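Local coordinates for protein cystathionine gamma-lyase (Saccharomyces cerevisiae, PDB 1N8P) that is a pyridoxal-5'-phosphate-dependent enzyme of the Cys/Met metabolism family, built as a tetramer and named cystathionine gamma-lyase or gamma-cystathionase, at residues Asn206-Val211 with His254-Gln259. Sequence-based numbering, arbitrary orientation.
Sequences NGHSDV and HLRVRQ
Arg-256 reaches from helix 253-271 to the loop turn Asn-206 to His-208, and its guanidinium carries the whole contact on the helix side. By packing, one face of that group lies against the backbone of Gly-207, whose CA stands 4.1 Å from NH1, displaced toward the rim of the plane. The His-208 ring is turned 82° from the guanidinium, almost perpendicular, and presents NE2 to Arg-256 NE at 3.9 Å. The arginine chain runs straight at chi2 and bends at chi3 (-89°), which turns the guanidinium against the loop. Polar contact between the segments is loose: Asn-206 O lies 3.5 Å from Arg-256 NH2, without a hydrogen bond. The buried guanidinium is hydrogen-bonded to residues flanking the two segments: NH2 to Gly-249 O, NH1 to Tyr-204 O and NE to Thr-252 OG1. Gly-207 has positive phi, a backbone conformation that suits glycine. Within the loop, His-208 N donates to Asn-206 OD1 at 2.8 Å, and the N-H...O angle of 161° makes the bond nearly straight. Arg-248 of a second subunit packs on Asn-206 and His-208, so the turn lies at a subunit interface. Asn-206 and His-208 form an Asx turn, against which an arginine of helix 253-271 packs, in the loop between strands 196-200 and 214-218 of the PLP-binding domain's seven-stranded sheet.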
loop_
_atom_site.group_PDB
_atom_site.type_symbol
_atom_site.label_atom_id
_atom_site.label_comp_id
_atom_site.label_asym_id
_atom_site.label_seq_id
_atom_site.Cartn_x
_atom_site.Cartn_y
_atom_site.Cartn_z
ATOM N N ASN A 206 -8.120 -5.227 13.799
ATOM C CA ASN A 206 -7.564 -5.379 12.473
ATOM C C ASN A 206 -7.417 -6.876 12.287
ATOM O O ASN A 206 -7.813 -7.438 11.245
ATOM C CB ASN A 206 -6.196 -4.726 12.368
ATOM C CG ASN A 206 -5.461 -5.158 11.127
ATOM O OD1 ASN A 206 -4.868 -6.231 11.078
ATOM N ND2 ASN A 206 -5.515 -4.340 10.115
ATOM N N GLY A 207 -6.812 -7.481 13.323
ATOM C CA GLY A 207 -6.601 -8.904 13.417
ATOM C C GLY A 207 -5.751 -9.671 12.434
ATOM O O GLY A 207 -5.799 -10.904 12.422
ATOM N N HIS A 208 -4.982 -8.985 11.599
ATOM C CA HIS A 208 -4.146 -9.696 10.658
ATOM C C HIS A 208 -2.664 -9.448 10.925
ATOM O O HIS A 208 -1.800 -9.763 10.104
ATOM C CB HIS A 208 -4.565 -9.314 9.251
ATOM C CG HIS A 208 -5.912 -9.851 8.874
ATOM N ND1 HIS A 208 -6.078 -11.026 8.183
ATOM C CD2 HIS A 208 -7.155 -9.427 9.183
ATOM C CE1 HIS A 208 -7.363 -11.307 8.080
ATOM N NE2 HIS A 208 -8.038 -10.352 8.681
ATOM N N SER A 209 -2.378 -8.868 12.085
ATOM C CA SER A 209 -1.009 -8.610 12.508
ATOM C C SER A 209 -0.168 -7.675 11.658
ATOM O O SER A 209 1.049 -7.688 11.760
ATOM C CB SER A 209 -0.294 -9.939 12.637
ATOM O OG SER A 209 -1.140 -10.888 13.280
ATOM N N ASP A 210 -0.809 -6.826 10.865
ATOM C CA ASP A 210 -0.093 -5.908 9.994
ATOM C C ASP A 210 -0.373 -4.456 10.253
ATOM O O ASP A 210 -0.174 -3.629 9.379
ATOM C CB ASP A 210 -0.432 -6.235 8.546
ATOM C CG ASP A 210 -1.915 -6.511 8.349
ATOM O OD1 ASP A 210 -2.282 -7.176 7.363
ATOM O OD2 ASP A 210 -2.713 -6.065 9.194
ATOM N N VAL A 211 -0.831 -4.122 11.446
ATOM C CA VAL A 211 -1.118 -2.728 11.763
ATOM C C VAL A 211 -1.018 -2.504 13.252
ATOM O O VAL A 211 -1.474 -3.346 14.031
ATOM C CB VAL A 211 -2.578 -2.296 11.344
ATOM C CG1 VAL A 211 -2.893 -0.934 11.873
ATOM C CG2 VAL A 211 -2.706 -2.249 9.856
ATOM N N HIS A 254 -16.366 -10.432 13.858
ATOM C CA HIS A 254 -17.336 -11.319 14.464
ATOM C C HIS A 254 -17.124 -12.760 14.035
ATOM O O HIS A 254 -17.302 -13.671 14.846
ATOM C CB HIS A 254 -18.753 -10.857 14.160
ATOM C CG HIS A 254 -19.030 -10.708 12.712
ATOM N ND1 HIS A 254 -19.755 -11.634 12.002
ATOM C CD2 HIS A 254 -18.583 -9.800 11.815
ATOM C CE1 HIS A 254 -19.731 -11.307 10.721
ATOM N NE2 HIS A 254 -19.024 -10.198 10.583
ATOM N N LEU A 255 -16.753 -13.001 12.783
ATOM C CA LEU A 255 -16.510 -14.392 12.390
ATOM C C LEU A 255 -15.210 -14.923 13.025
ATOM O O LEU A 255 -15.175 -16.021 13.556
ATOM C CB LEU A 255 -16.445 -14.528 10.875
ATOM C CG LEU A 255 -17.754 -14.120 10.192
ATOM C CD1 LEU A 255 -17.645 -14.354 8.703
ATOM C CD2 LEU A 255 -18.912 -14.920 10.773
ATOM N N ARG A 256 -14.148 -14.139 12.992
ATOM C CA ARG A 256 -12.884 -14.570 13.586
ATOM C C ARG A 256 -12.998 -14.823 15.083
ATOM O O ARG A 256 -12.699 -15.901 15.545
ATOM C CB ARG A 256 -11.778 -13.536 13.341
ATOM C CG ARG A 256 -11.355 -13.424 11.921
ATOM C CD ARG A 256 -10.164 -12.502 11.785
ATOM N NE ARG A 256 -10.510 -11.100 11.601
ATOM C CZ ARG A 256 -10.590 -10.216 12.584
ATOM N NH1 ARG A 256 -10.361 -10.600 13.815
ATOM N NH2 ARG A 256 -10.836 -8.938 12.325
ATOM N N VAL A 257 -13.420 -13.822 15.839
ATOM C CA VAL A 257 -13.565 -13.940 17.291
ATOM C C VAL A 257 -14.506 -15.046 17.750
ATOM O O VAL A 257 -14.339 -15.620 18.820
ATOM C CB VAL A 257 -14.054 -12.637 17.853
ATOM C CG1 VAL A 257 -14.425 -12.808 19.286
ATOM C CG2 VAL A 257 -12.969 -11.583 17.700
ATOM N N ARG A 258 -15.504 -15.343 16.932
ATOM C CA ARG A 258 -16.474 -16.385 17.250
ATOM C C ARG A 258 -15.795 -17.748 17.184
ATOM O O ARG A 258 -16.061 -18.620 17.996
ATOM C CB ARG A 258 -17.649 -16.339 16.239
ATOM C CG ARG A 258 -18.865 -17.197 16.582
ATOM C CD ARG A 258 -19.649 -16.568 17.701
ATOM N NE ARG A 258 -20.708 -17.437 18.202
ATOM C CZ ARG A 258 -21.359 -17.229 19.341
ATOM N NH1 ARG A 258 -21.062 -16.181 20.099
ATOM N NH2 ARG A 258 -22.301 -18.074 19.730
ATOM N N GLN A 259 -14.921 -17.913 16.201
ATOM C CA GLN A 259 -14.211 -19.156 15.976
ATOM C C GLN A 259 -13.055 -19.346 16.969
ATOM O O GLN A 259 -12.886 -20.404 17.563
ATOM C CB GLN A 259 -13.678 -19.144 14.558
ATOM C CG GLN A 259 -12.926 -20.383 14.168
ATOM C CD GLN A 259 -13.825 -21.537 14.063
ATOM O OE1 GLN A 259 -14.896 -21.433 13.491
ATOM N NE2 GLN A 259 -13.412 -22.668 14.607
#